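Local coordinates for CYTH domain-containing protein (Pyrococcus horikoshii, PDB 2DC4), which is of unknown function but belongs to the CYTH superfamily, whose characterised members include class IV adenylyl cyclases and thiamine triphosphatases, at residues Gln31-Phe36 against Leu43-Lys48; Ser55-Lys60 against Phe75-Pro80. All blocks are in the same frame, centred on the assembly; numbering follows the deposited sequence.

How the contacts relate
Contact 1 and contact 2 lie in series along the chain, in two successive beta hairpins of one antiparallel barrel; the centres of the two contacts are about 8 Å apart. Strands 24-36 and 42-49 make the first hairpin, strands 54-62 and 69-76 the second, and strands 42-49 and 54-62 are neighbours in the sheet. The seam between them is probably held by backbone bonds from L43 N to K60 O and from R47 N to Y56 O, while K48 packs on P80. The two hairpins thus make four adjacent strands of the barrel wall, and helix 80-89, which starts at P80 within contact 2, packs on the side of V34, V46 and I57.

Contact 1 (Gln31-Phe36 against Leu43-Lys48)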
loop_
_atom_site.group_PDB
_atom_site.type_symbol
_atom_site.label_atom_id
_atom_site.label_comp_id
_atom_site.label_asym_id
_atom_site.label_seq_id
_atom_site.Cartn_x
_atom_site.Cartn_y
_atom_site.Cartn_z
ATOM N N GLN A 31 1.490 16.065 9.527
ATOM C CA GLN A 31 1.575 14.617 9.414
ATOM C C GLN A 31 1.135 13.808 10.622
ATOM O O GLN A 31 1.290 14.225 11.770
ATOM C CB GLN A 31 3.017 14.223 9.076
ATOM C CG GLN A 31 3.707 15.138 8.069
ATOM C CD GLN A 31 5.144 14.732 7.822
ATOM O OE1 GLN A 31 5.840 14.295 8.739
ATOM N NE2 GLN A 31 5.603 14.882 6.579
ATOM N N GLU A 32 0.591 12.632 10.339
ATOM C CA GLU A 32 0.166 11.702 11.374
ATOM C C GLU A 32 0.673 10.346 10.907
ATOM O O GLU A 32 0.229 9.840 9.873
ATOM C CB GLU A 32 -1.361 11.677 11.498
ATOM C CG GLU A 32 -1.865 10.755 12.604
ATOM C CD GLU A 32 -3.377 10.775 12.757
ATOM O OE1 GLU A 32 -3.955 11.881 12.803
ATOM O OE2 GLU A 32 -3.981 9.684 12.843
ATOM N N ASP A 33 1.621 9.781 11.653
ATOM C CA ASP A 33 2.207 8.488 11.317
ATOM C C ASP A 33 1.816 7.396 12.289
ATOM O O ASP A 33 1.973 7.551 13.497
ATOM C CB ASP A 33 3.737 8.555 11.318
ATOM C CG ASP A 33 4.285 9.606 10.388
ATOM O OD1 ASP A 33 3.588 9.968 9.424
ATOM O OD2 ASP A 33 5.429 10.058 10.622
ATOM N N VAL A 34 1.312 6.286 11.762
ATOM C CA VAL A 34 0.962 5.152 12.603
ATOM C C VAL A 34 2.046 4.102 12.369
ATOM O O VAL A 34 2.179 3.551 11.272
ATOM C CB VAL A 34 -0.429 4.576 12.246
ATOM C CG1 VAL A 34 -0.680 3.298 13.027
ATOM C CG2 VAL A 34 -1.500 5.600 12.557
ATOM N N TYR A 35 2.849 3.853 13.400
ATOM C CA TYR A 35 3.939 2.889 13.306
ATOM C C TYR A 35 3.546 1.485 13.710
ATOM O O TYR A 35 2.727 1.292 14.603
ATOM C CB TYR A 35 5.121 3.317 14.179
ATOM C CG TYR A 35 5.960 4.429 13.600
ATOM C CD1 TYR A 35 5.538 5.753 13.661
ATOM C CD2 TYR A 35 7.185 4.151 12.994
ATOM C CE1 TYR A 35 6.317 6.779 13.137
ATOM C CE2 TYR A 35 7.973 5.169 12.464
ATOM C CZ TYR A 35 7.535 6.477 12.541
ATOM O OH TYR A 35 8.308 7.485 12.014
ATOM N N PHE A 36 4.153 0.510 13.043
ATOM C CA PHE A 36 3.913 -0.899 13.313
ATOM C C PHE A 36 5.231 -1.527 13.733
ATOM O O PHE A 36 6.254 -1.336 13.082
ATOM C CB PHE A 36 3.362 -1.585 12.063
ATOM C CG PHE A 36 1.937 -1.241 11.782
ATOM C CD1 PHE A 36 0.909 -1.904 12.442
ATOM C CD2 PHE A 36 1.616 -0.216 10.897
ATOM C CE1 PHE A 36 -0.423 -1.551 12.228
ATOM C CE2 PHE A 36 0.293 0.145 10.676
ATOM C CZ PHE A 36 -0.731 -0.522 11.342
ATOM N N LEU A 43 11.661 -0.360 10.415
ATOM C CA LEU A 43 10.535 0.515 10.746
ATOM C C LEU A 43 9.449 0.391 9.684
ATOM O O LEU A 43 9.744 0.180 8.511
ATOM C CB LEU A 43 10.988 1.977 10.790
ATOM C CG LEU A 43 12.041 2.403 11.812
ATOM C CD1 LEU A 43 12.520 3.815 11.479
ATOM C CD2 LEU A 43 11.448 2.350 13.207
ATOM N N LEU A 44 8.197 0.534 10.103
ATOM C CA LEU A 44 7.066 0.476 9.181
ATOM C C LEU A 44 6.005 1.445 9.667
ATOM O O LEU A 44 5.613 1.417 10.834
ATOM C CB LEU A 44 6.462 -0.933 9.123
ATOM C CG LEU A 44 5.224 -1.101 8.225
ATOM C CD1 LEU A 44 5.576 -0.772 6.780
ATOM C CD2 LEU A 44 4.708 -2.525 8.334
ATOM N N ARG A 45 5.529 2.304 8.777
ATOM C CA ARG A 45 4.498 3.243 9.181
ATOM C C ARG A 45 3.601 3.622 8.025
ATOM O O ARG A 45 3.966 3.481 6.854
ATOM C CB ARG A 45 5.124 4.524 9.741
ATOM C CG ARG A 45 5.752 5.380 8.663
ATOM C CD ARG A 45 6.436 6.632 9.189
ATOM N NE ARG A 45 7.030 7.369 8.077
ATOM C CZ ARG A 45 8.220 7.957 8.119
ATOM N NH1 ARG A 45 8.954 7.898 9.221
ATOM N NH2 ARG A 45 8.681 8.589 7.047
ATOM N N VAL A 46 2.411 4.089 8.373
ATOM C CA VAL A 46 1.449 4.573 7.402
ATOM C C VAL A 46 1.315 6.048 7.747
ATOM O O VAL A 46 0.943 6.401 8.867
ATOM C CB VAL A 46 0.075 3.907 7.551
ATOM C CG1 VAL A 46 -0.935 4.615 6.657
ATOM C CG2 VAL A 46 0.168 2.432 7.194
ATOM N N ARG A 47 1.636 6.905 6.789
ATOM C CA ARG A 47 1.559 8.347 7.003
ATOM C C ARG A 47 0.399 9.015 6.284
ATOM O O ARG A 47 0.099 8.698 5.134
ATOM C CB ARG A 47 2.859 9.017 6.543
ATOM C CG ARG A 47 2.757 10.538 6.416
ATOM C CD ARG A 47 4.124 11.183 6.184
ATOM N NE ARG A 47 5.013 10.975 7.323
ATOM C CZ ARG A 47 6.319 11.230 7.314
ATOM N NH1 ARG A 47 6.899 11.703 6.220
ATOM N NH2 ARG A 47 7.045 11.007 8.400
ATOM N N LYS A 48 -0.250 9.934 6.995
ATOM C CA LYS A 48 -1.339 10.739 6.458
ATOM C C LYS A 48 -0.906 12.199 6.571
ATOM O O LYS A 48 -0.473 12.641 7.636
ATOM C CB LYS A 48 -2.620 10.541 7.272
ATOM C CG LYS A 48 -3.290 9.207 7.061
ATOM C CD LYS A 48 -4.536 9.054 7.925
ATOM C CE LYS A 48 -4.191 8.831 9.394
ATOM N NZ LYS A 48 -5.403 8.556 10.219
HETATM O O HOH W 1 -1.454 7.599 9.589
HETATM O O HOH W 2 8.050 0.652 13.220
#
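R47 runs alongside D33 on one face of two antiparallel strands. R47 CB is 3.1 Å from D33 OD1, CG passes the same oxygen and CD lies 3.5 Å from it. The chain is extended to CD, and the turn about CG-CD (chi3 -64°) brings NE back to D33 OD1 at 2.7 Å. R47 NH2 takes D33 OD2 at 2.9 Å, completing a side-on salt bridge: the carboxylate is met on its syn side, somewhat out of its plane, while its oxygens lie in the guanidinium plane. Q31 OE1 is 3.4 Å from R47 CZ, amide and guanidinium stacked, their planes 28° apart; E29 and K100 hold that amide. R47 NH1 lies 3.5 Å from Q31 NE2, two donors that do not bond.

R45 CB sits over the Y35 ring centre in a CH-pi contact, and R45 NH1 bonds Y35 OH at 2.9 Å. On the face carrying V34 and V46, K48 NZ makes a salt bridge to E32 OE2; E32 OE1 pairs with K99. Backbone bonds join E32 with K48, V34 with V46, and F36 N to L44 O.

The arginine face is consistent with the basic tunnel lining of CYTH proteins. V34 and V46 pack under I84 of helix 80-89, and strands 94-107 and 54-62 flank the hairpin.

Contact 2 (Ser55-Lys60 against Phe75-Pro80); sequences SYITYK and FEVQDP
I57 and F75 run alongside each other on one face of the sheet, I57 CB 4.0 Å above the F75 ring, nearer its edge than its centre. F75 CG stands between its own backbone N and carbonyl carbon (chi1 59°), and the far end of the ring, CE1 and CZ, comes under I57. The V77 side chain is set roughly perpendicular to that of I57, with V77 CG1 pressed 3.6 Å from I57 CG1.

Y56 slants across E76, the ring and carboxylate planes 69° apart. Y56 CD2 comes within 3.5 Å of E76 CA, and water 4 links Y56 OH to E76 OE1, which also pairs with K54. E76 OE2 receives a bond from Q78 NE2 and another from water 3, which ties it to S55 N and V77 O. S55 OG lies 3.3 Å from P80 CG, against the proline ring.

I57 N to F75 O and F75 N to I57 O form a reciprocal pair of backbone bonds, and V77 N reaches S55 O at 3.0 Å from above the carbonyl plane.

Here a hairpin of the CYTH barrel gives way to a helix: D79 is the N-cap of helix 80-89, its OD1 accepting from G82 N. The same turn belongs to the dimer interface, where E76 and Q78 make backbone bonds to the second subunit and F75 packs on D79 of that subunit.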
loop_
_atom_site.group_PDB
_atom_site.type_symbol
_atom_site.label_atom_id
_atom_site.label_comp_id
_atom_site.label_asym_id
_atom_site.label_seq_id
_atom_site.Cartn_x
_atom_site.Cartn_y
_atom_site.Cartn_z
ATOM N N SER A 55 -1.210 10.270 1.291
ATOM C CA SER A 55 -0.972 9.188 2.243
ATOM C C SER A 55 0.113 8.287 1.681
ATOM O O SER A 55 0.226 8.129 0.459
ATOM C CB SER A 55 -2.245 8.363 2.482
ATOM O OG SER A 55 -3.268 9.162 3.048
ATOM N N TYR A 56 0.916 7.710 2.570
ATOM C CA TYR A 56 2.010 6.834 2.152
ATOM C C TYR A 56 2.239 5.645 3.070
ATOM O O TYR A 56 1.847 5.644 4.236
ATOM C CB TYR A 56 3.344 7.604 2.121
ATOM C CG TYR A 56 3.361 8.809 1.228
ATOM C CD1 TYR A 56 2.874 10.040 1.670
ATOM C CD2 TYR A 56 3.815 8.709 -0.085
ATOM C CE1 TYR A 56 2.839 11.144 0.816
ATOM C CE2 TYR A 56 3.782 9.798 -0.942
ATOM C CZ TYR A 56 3.291 11.010 -0.491
ATOM O OH TYR A 56 3.238 12.071 -1.359
ATOM N N ILE A 57 2.870 4.616 2.521
ATOM C CA ILE A 57 3.283 3.486 3.331
ATOM C C ILE A 57 4.790 3.647 3.249
ATOM O O ILE A 57 5.332 3.853 2.156
ATOM C CB ILE A 57 2.913 2.120 2.736
ATOM C CG1 ILE A 57 1.402 1.905 2.840
ATOM C CG2 ILE A 57 3.689 1.017 3.474
ATOM C CD1 ILE A 57 0.926 0.552 2.319
ATOM N N THR A 58 5.469 3.591 4.386
ATOM C CA THR A 58 6.917 3.730 4.385
ATOM C C THR A 58 7.600 2.651 5.215
ATOM O O THR A 58 7.193 2.349 6.339
ATOM C CB THR A 58 7.363 5.099 4.939
ATOM O OG1 THR A 58 7.039 5.162 6.328
ATOM C CG2 THR A 58 6.679 6.241 4.209
ATOM N N TYR A 59 8.643 2.074 4.634
ATOM C CA TYR A 59 9.442 1.035 5.275
ATOM C C TYR A 59 10.865 1.562 5.344
ATOM O O TYR A 59 11.368 2.133 4.375
ATOM C CB TYR A 59 9.425 -0.242 4.433
ATOM C CG TYR A 59 10.423 -1.302 4.865
ATOM C CD1 TYR A 59 10.108 -2.230 5.857
ATOM C CD2 TYR A 59 11.682 -1.377 4.271
ATOM C CE1 TYR A 59 11.023 -3.210 6.245
ATOM C CE2 TYR A 59 12.606 -2.350 4.652
ATOM C CZ TYR A 59 12.269 -3.264 5.636
ATOM O OH TYR A 59 13.172 -4.243 6.002
ATOM N N LYS A 60 11.509 1.371 6.487
ATOM C CA LYS A 60 12.884 1.818 6.643
ATOM C C LYS A 60 13.722 0.792 7.372
ATOM O O LYS A 60 13.232 0.047 8.220
ATOM C CB LYS A 60 12.957 3.129 7.424
ATOM C CG LYS A 60 12.412 4.347 6.707
ATOM C CD LYS A 60 12.751 5.610 7.483
ATOM C CE LYS A 60 12.213 6.852 6.790
ATOM N NZ LYS A 60 12.586 8.105 7.508
ATOM N N PHE A 75 5.929 4.632 -0.842
ATOM C CA PHE A 75 5.047 4.815 -1.977
ATOM C C PHE A 75 3.694 5.317 -1.524
ATOM O O PHE A 75 3.252 5.053 -0.404
ATOM C CB PHE A 75 4.919 3.526 -2.810
ATOM C CG PHE A 75 4.396 2.342 -2.054
ATOM C CD1 PHE A 75 3.024 2.105 -1.956
ATOM C CD2 PHE A 75 5.274 1.435 -1.472
ATOM C CE1 PHE A 75 2.541 0.977 -1.287
ATOM C CE2 PHE A 75 4.804 0.306 -0.805
ATOM C CZ PHE A 75 3.434 0.072 -0.710
ATOM N N GLU A 76 3.054 6.072 -2.402
ATOM C CA GLU A 76 1.758 6.658 -2.115
ATOM C C GLU A 76 0.634 5.632 -2.183
ATOM O O GLU A 76 0.661 4.744 -3.025
ATOM C CB GLU A 76 1.476 7.769 -3.125
ATOM C CG GLU A 76 0.255 8.608 -2.801
ATOM C CD GLU A 76 -0.097 9.584 -3.911
ATOM O OE1 GLU A 76 0.821 10.171 -4.516
ATOM O OE2 GLU A 76 -1.300 9.776 -4.171
ATOM N N VAL A 77 -0.340 5.754 -1.280
ATOM C CA VAL A 77 -1.513 4.879 -1.289
ATOM C C VAL A 77 -2.737 5.780 -1.245
ATOM O O VAL A 77 -2.660 6.920 -0.789
ATOM C CB VAL A 77 -1.544 3.890 -0.092
ATOM C CG1 VAL A 77 -0.279 3.030 -0.109
ATOM C CG2 VAL A 77 -1.691 4.636 1.230
ATOM N N GLN A 78 -3.870 5.284 -1.725
ATOM C CA GLN A 78 -5.070 6.111 -1.735
ATOM C C GLN A 78 -5.959 5.934 -0.514
ATOM O O GLN A 78 -6.908 6.692 -0.327
ATOM C CB GLN A 78 -5.891 5.834 -2.996
ATOM C CG GLN A 78 -5.166 6.155 -4.297
ATOM C CD GLN A 78 -4.644 7.578 -4.347
ATOM O OE1 GLN A 78 -5.410 8.536 -4.234
ATOM N NE2 GLN A 78 -3.333 7.723 -4.518
ATOM N N ASP A 79 -5.651 4.949 0.322
ATOM C CA ASP A 79 -6.474 4.692 1.501
ATOM C C ASP A 79 -5.618 4.374 2.719
ATOM O O ASP A 79 -5.241 3.227 2.944
ATOM C CB ASP A 79 -7.434 3.533 1.198
ATOM C CG ASP A 79 -8.267 3.127 2.399
ATOM O OD1 ASP A 79 -8.324 3.899 3.380
ATOM O OD2 ASP A 79 -8.875 2.033 2.354
ATOM N N PRO A 80 -5.291 5.399 3.523
ATOM C CA PRO A 80 -4.470 5.187 4.718
ATOM C C PRO A 80 -5.181 4.353 5.786
ATOM O O PRO A 80 -4.547 3.596 6.513
ATOM C CB PRO A 80 -4.168 6.606 5.185
ATOM C CG PRO A 80 -5.393 7.381 4.750
ATOM C CD PRO A 80 -5.648 6.821 3.363
HETATM O O HOH W 3 -2.537 9.693 -1.330
HETATM O O HOH W 4 3.152 11.112 -3.968
#